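Local coordinates for protein endo alpha-1,4 polygalactosaminidase (Neosartorya fumigata, PDB 6OJ1) that cleaves alpha-1,4-linked galactosamine polymers from within the chain as a fungal endo-glycoside hydrolase and thereby disrupts microbial biofilms, at residues A174-N188 against I197-A209. Residues are numbered along the deposited sequence; the frame is centred on the assembly and turned at random.
Sequences ANAAHARNMSIGLKN and IKNMQWSVNEQCA. With K (potassium ion), chain H; NAG (2-acetamido-2-deoxy-beta-D-glucopyranose), chain D.
Asn199 ND2 bonds Asn175 OD1 from above the carbonyl plane (3.1 Å), the two amides turned 67° apart; Thr30 bonds Asn175, His178 and Asn199. Met200 folds back at chi2 (-62°), setting SD against Leu186 CB and CE against Ala174 CB and Ile184 CG2. Gln201 OE1 is gripped twice: by His178 NE2 (2.9 Å), with OE1 in the imidazole plane, and by Ile184 N (3.0 Å), in the Gln201 side-chain carbonyl plane; Gln201 N bonds Ile184 O. With CG between its backbone N and carbonyl carbon (chi1 57°), Trp202 lays its indole over the Ile184-Gly185 peptide, Gly185 CA 3.5 Å from the five-membered-ring centroid in a CH-pi contact. Trp202 O takes Leu186 N, Val204 N bonds Leu186 O, and Val204 O takes Asn188 N; Val204 CG1 presses tightly on Lys187 CD (3.5 Å). Glu206 N meets a lone pair of Asn188 OD1 (2.8 Å). The Asn188 amide lies nearly coplanar with the Glu206 carboxylate, ND2 reaching the anti lone pair of OE1, which also binds potassium at a long 3.2 Å, alongside waters. Glu206 OE2 bonds Tyr232 and, through water, Lys187, which salt-bridges Asp148. Strands 183-187 and 202-206 are adjacent parallel strands of a beta-alpha-beta unit in the GH114 TIM barrel.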
# COMPACT_ATOMS: atom_id res chain seq x y z
N ALA A 174 1.26 7.02 -10.62
CA ALA A 174 1.43 8.26 -9.87
C ALA A 174 0.90 9.46 -10.65
O ALA A 174 0.19 10.31 -10.10
CB ALA A 174 2.90 8.49 -9.50
N ASN A 175 1.25 9.54 -11.93
CA ASN A 175 0.75 10.64 -12.74
C ASN A 175 -0.77 10.59 -12.85
O ASN A 175 -1.44 11.63 -12.82
CB ASN A 175 1.41 10.62 -14.12
CG ASN A 175 2.90 10.87 -14.03
OD1 ASN A 175 3.39 11.50 -13.09
ND2 ASN A 175 3.64 10.38 -15.02
N ALA A 176 -1.34 9.39 -12.97
CA ALA A 176 -2.79 9.25 -13.06
C ALA A 176 -3.47 9.62 -11.75
O ALA A 176 -4.54 10.26 -11.75
CB ALA A 176 -3.16 7.81 -13.44
N ALA A 177 -2.90 9.18 -10.62
CA ALA A 177 -3.45 9.56 -9.32
C ALA A 177 -3.36 11.07 -9.13
O ALA A 177 -4.33 11.71 -8.70
CB ALA A 177 -2.71 8.83 -8.20
N HIS A 178 -2.21 11.66 -9.44
CA HIS A 178 -2.08 13.10 -9.24
C HIS A 178 -3.05 13.86 -10.13
O HIS A 178 -3.56 14.91 -9.73
CB HIS A 178 -0.64 13.55 -9.50
CG HIS A 178 0.36 12.98 -8.53
ND1 HIS A 178 1.71 12.90 -8.81
CD2 HIS A 178 0.20 12.47 -7.29
CE1 HIS A 178 2.33 12.34 -7.79
NE2 HIS A 178 1.44 12.08 -6.85
N ALA A 179 -3.34 13.32 -11.32
CA ALA A 179 -4.28 13.98 -12.23
C ALA A 179 -5.68 13.97 -11.67
O ALA A 179 -6.51 14.81 -12.04
CB ALA A 179 -4.27 13.30 -13.60
N ARG A 180 -5.96 13.02 -10.79
CA ARG A 180 -7.24 12.90 -10.11
C ARG A 180 -7.21 13.52 -8.72
O ARG A 180 -8.12 13.28 -7.92
CB ARG A 180 -7.65 11.43 -10.06
CG ARG A 180 -7.85 10.84 -11.44
CD ARG A 180 -7.72 9.31 -11.43
NE ARG A 180 -8.19 8.74 -12.70
CZ ARG A 180 -7.52 8.78 -13.85
NH1 ARG A 180 -8.06 8.24 -14.94
NH2 ARG A 180 -6.33 9.39 -13.93
N ASN A 181 -6.18 14.32 -8.43
CA ASN A 181 -6.03 15.04 -7.16
C ASN A 181 -5.84 14.10 -5.97
O ASN A 181 -6.28 14.41 -4.85
CB ASN A 181 -7.21 15.97 -6.91
CG ASN A 181 -6.93 16.99 -5.86
OD1 ASN A 181 -5.86 17.60 -5.82
ND2 ASN A 181 -7.89 17.19 -4.97
N MET A 182 -5.19 12.96 -6.19
CA MET A 182 -4.88 12.05 -5.10
C MET A 182 -3.38 11.85 -4.98
O MET A 182 -2.64 11.90 -5.97
CB MET A 182 -5.54 10.68 -5.32
CG MET A 182 -7.08 10.76 -5.27
SD MET A 182 -7.82 9.15 -5.57
CE MET A 182 -7.23 8.80 -7.21
N SER A 183 -2.94 11.61 -3.75
CA SER A 183 -1.57 11.23 -3.46
C SER A 183 -1.39 9.73 -3.64
O SER A 183 -2.35 8.97 -3.79
CB SER A 183 -1.19 11.68 -2.04
OG SER A 183 -1.38 13.08 -1.93
N ILE A 184 -0.13 9.30 -3.64
CA ILE A 184 0.23 7.91 -3.90
C ILE A 184 1.53 7.61 -3.17
O ILE A 184 2.29 8.51 -2.81
CB ILE A 184 0.39 7.65 -5.42
CG1 ILE A 184 0.41 6.16 -5.73
CG2 ILE A 184 1.66 8.35 -5.95
CD1 ILE A 184 0.29 5.87 -7.25
N GLY A 185 1.80 6.33 -2.94
CA GLY A 185 3.08 5.92 -2.39
C GLY A 185 3.53 4.60 -2.96
O GLY A 185 2.78 3.90 -3.63
N LEU A 186 4.79 4.25 -2.66
CA LEU A 186 5.41 3.02 -3.13
C LEU A 186 5.25 1.92 -2.09
O LEU A 186 5.69 2.07 -0.95
CB LEU A 186 6.89 3.25 -3.43
CG LEU A 186 7.61 2.00 -3.96
CD1 LEU A 186 7.05 1.64 -5.36
CD2 LEU A 186 9.12 2.22 -4.01
N LYS A 187 4.64 0.80 -2.48
CA LYS A 187 4.49 -0.36 -1.61
C LYS A 187 5.73 -1.24 -1.77
O LYS A 187 5.95 -1.83 -2.84
CB LYS A 187 3.24 -1.15 -1.99
CG LYS A 187 2.99 -2.42 -1.17
CD LYS A 187 2.75 -2.10 0.31
CE LYS A 187 2.24 -3.33 1.07
NZ LYS A 187 0.90 -3.80 0.60
N ASN A 188 6.54 -1.33 -0.71
CA ASN A 188 7.78 -2.15 -0.70
C ASN A 188 8.61 -1.79 -1.92
O ASN A 188 8.87 -0.61 -2.14
CB ASN A 188 7.40 -3.62 -0.58
CG ASN A 188 6.71 -3.93 0.72
OD1 ASN A 188 7.15 -3.49 1.79
ND2 ASN A 188 5.62 -4.69 0.66
N ILE A 197 10.75 7.87 -6.56
CA ILE A 197 10.50 8.58 -5.30
C ILE A 197 9.99 10.00 -5.52
O ILE A 197 9.15 10.48 -4.75
CB ILE A 197 11.77 8.56 -4.41
CG1 ILE A 197 11.44 9.16 -3.04
CG2 ILE A 197 12.94 9.29 -5.06
CD1 ILE A 197 12.45 8.82 -1.96
N LYS A 198 10.45 10.69 -6.57
CA LYS A 198 10.00 12.06 -6.79
C LYS A 198 8.50 12.14 -7.01
O LYS A 198 7.88 13.18 -6.76
CB LYS A 198 10.73 12.69 -7.98
CG LYS A 198 12.20 12.93 -7.74
CD LYS A 198 12.85 13.53 -8.98
N ASN A 199 7.89 11.05 -7.48
CA ASN A 199 6.46 10.99 -7.73
C ASN A 199 5.69 10.45 -6.52
O ASN A 199 4.45 10.43 -6.56
CB ASN A 199 6.17 10.10 -8.95
CG ASN A 199 5.52 10.85 -10.10
OD1 ASN A 199 4.96 11.94 -9.92
ND2 ASN A 199 5.57 10.27 -11.30
N MET A 200 6.39 10.01 -5.47
CA MET A 200 5.76 9.35 -4.33
C MET A 200 5.56 10.34 -3.19
O MET A 200 6.37 11.23 -2.97
CB MET A 200 6.61 8.18 -3.82
CG MET A 200 6.88 7.05 -4.82
SD MET A 200 5.40 6.21 -5.38
CE MET A 200 5.14 7.02 -6.96
N GLN A 201 4.47 10.15 -2.43
CA GLN A 201 4.28 10.93 -1.21
C GLN A 201 4.64 10.14 0.05
O GLN A 201 4.73 10.74 1.13
CB GLN A 201 2.83 11.44 -1.10
CG GLN A 201 2.51 12.63 -2.04
CD GLN A 201 2.64 12.30 -3.51
OE1 GLN A 201 1.86 11.52 -4.06
NE2 GLN A 201 3.62 12.90 -4.16
N TRP A 202 4.84 8.83 -0.06
CA TRP A 202 5.24 8.00 1.08
C TRP A 202 5.74 6.66 0.55
O TRP A 202 5.63 6.35 -0.64
CB TRP A 202 4.08 7.74 2.05
CG TRP A 202 2.89 7.10 1.37
CD1 TRP A 202 2.74 5.78 1.04
CD2 TRP A 202 1.70 7.77 0.92
NE1 TRP A 202 1.52 5.59 0.42
CE2 TRP A 202 0.87 6.79 0.33
CE3 TRP A 202 1.26 9.10 0.96
CZ2 TRP A 202 -0.38 7.10 -0.20
CZ3 TRP A 202 0.02 9.40 0.43
CH2 TRP A 202 -0.79 8.41 -0.15
N SER A 203 6.25 5.86 1.48
CA SER A 203 6.45 4.43 1.33
C SER A 203 5.49 3.69 2.25
O SER A 203 5.27 4.11 3.39
CB SER A 203 7.90 4.05 1.70
OG SER A 203 8.02 2.66 1.93
N VAL A 204 4.89 2.61 1.77
CA VAL A 204 4.30 1.61 2.66
C VAL A 204 5.26 0.44 2.68
O VAL A 204 5.55 -0.15 1.63
CB VAL A 204 2.89 1.17 2.22
CG1 VAL A 204 2.43 -0.00 3.09
CG2 VAL A 204 1.88 2.32 2.33
N ASN A 205 5.80 0.12 3.86
CA ASN A 205 6.75 -0.97 4.00
C ASN A 205 6.22 -2.05 4.91
O ASN A 205 5.66 -1.76 5.98
CB ASN A 205 8.08 -0.50 4.56
CG ASN A 205 8.99 -1.65 4.88
OD1 ASN A 205 9.01 -2.14 6.00
ND2 ASN A 205 9.69 -2.16 3.86
N GLU A 206 6.42 -3.30 4.51
CA GLU A 206 6.19 -4.45 5.39
C GLU A 206 7.51 -5.07 5.80
O GLU A 206 8.32 -5.44 4.94
CB GLU A 206 5.31 -5.49 4.70
CG GLU A 206 3.89 -5.02 4.47
CD GLU A 206 3.16 -5.94 3.52
OE1 GLU A 206 3.64 -6.10 2.38
OE2 GLU A 206 2.13 -6.50 3.92
N GLN A 207 7.74 -5.19 7.10
CA GLN A 207 8.72 -6.10 7.68
C GLN A 207 10.17 -5.75 7.38
O GLN A 207 11.03 -6.64 7.43
CB GLN A 207 8.47 -7.53 7.20
CG GLN A 207 7.11 -8.08 7.63
CD GLN A 207 6.72 -9.30 6.83
OE1 GLN A 207 6.20 -9.19 5.72
NE2 GLN A 207 6.97 -10.47 7.40
N CYS A 208 10.51 -4.49 7.11
CA CYS A 208 11.93 -4.19 6.90
C CYS A 208 12.75 -4.50 8.14
O CYS A 208 13.94 -4.84 8.03
CB CYS A 208 12.12 -2.73 6.49
SG CYS A 208 11.72 -1.48 7.76
N ALA A 209 12.15 -4.40 9.33
CA ALA A 209 12.89 -4.69 10.56
C ALA A 209 13.25 -6.17 10.64
O ALA A 209 14.35 -6.53 11.08
CB ALA A 209 12.08 -4.25 11.78
K K H . 2.23 -8.65 1.10
C1 NAG D . -7.69 18.18 -3.97
C2 NAG D . -9.03 18.80 -3.62
C3 NAG D . -8.81 20.07 -2.79
C4 NAG D . -7.94 19.75 -1.58
C5 NAG D . -6.68 18.97 -1.99
C6 NAG D . -5.87 18.47 -0.81
C7 NAG D . -9.38 19.76 -5.88
C8 NAG D . -10.33 19.87 -7.03
N2 NAG D . -9.82 19.07 -4.82
O3 NAG D . -10.07 20.59 -2.37
O4 NAG D . -7.55 20.95 -0.92
O5 NAG D . -7.02 17.82 -2.78
O6 NAG D . -6.62 17.56 -0.02
O7 NAG D . -8.26 20.28 -5.91
O HOH W 1 8.34 1.64 -0.53
O HOH W 2 0.17 -6.18 2.04
O HOH W 3 1.62 -9.46 3.65
O HOH W 4 -0.43 -8.02 -0.16
O HOH W 5 3.94 -9.60 -0.84
O HOH W 6 2.57 -6.91 -0.99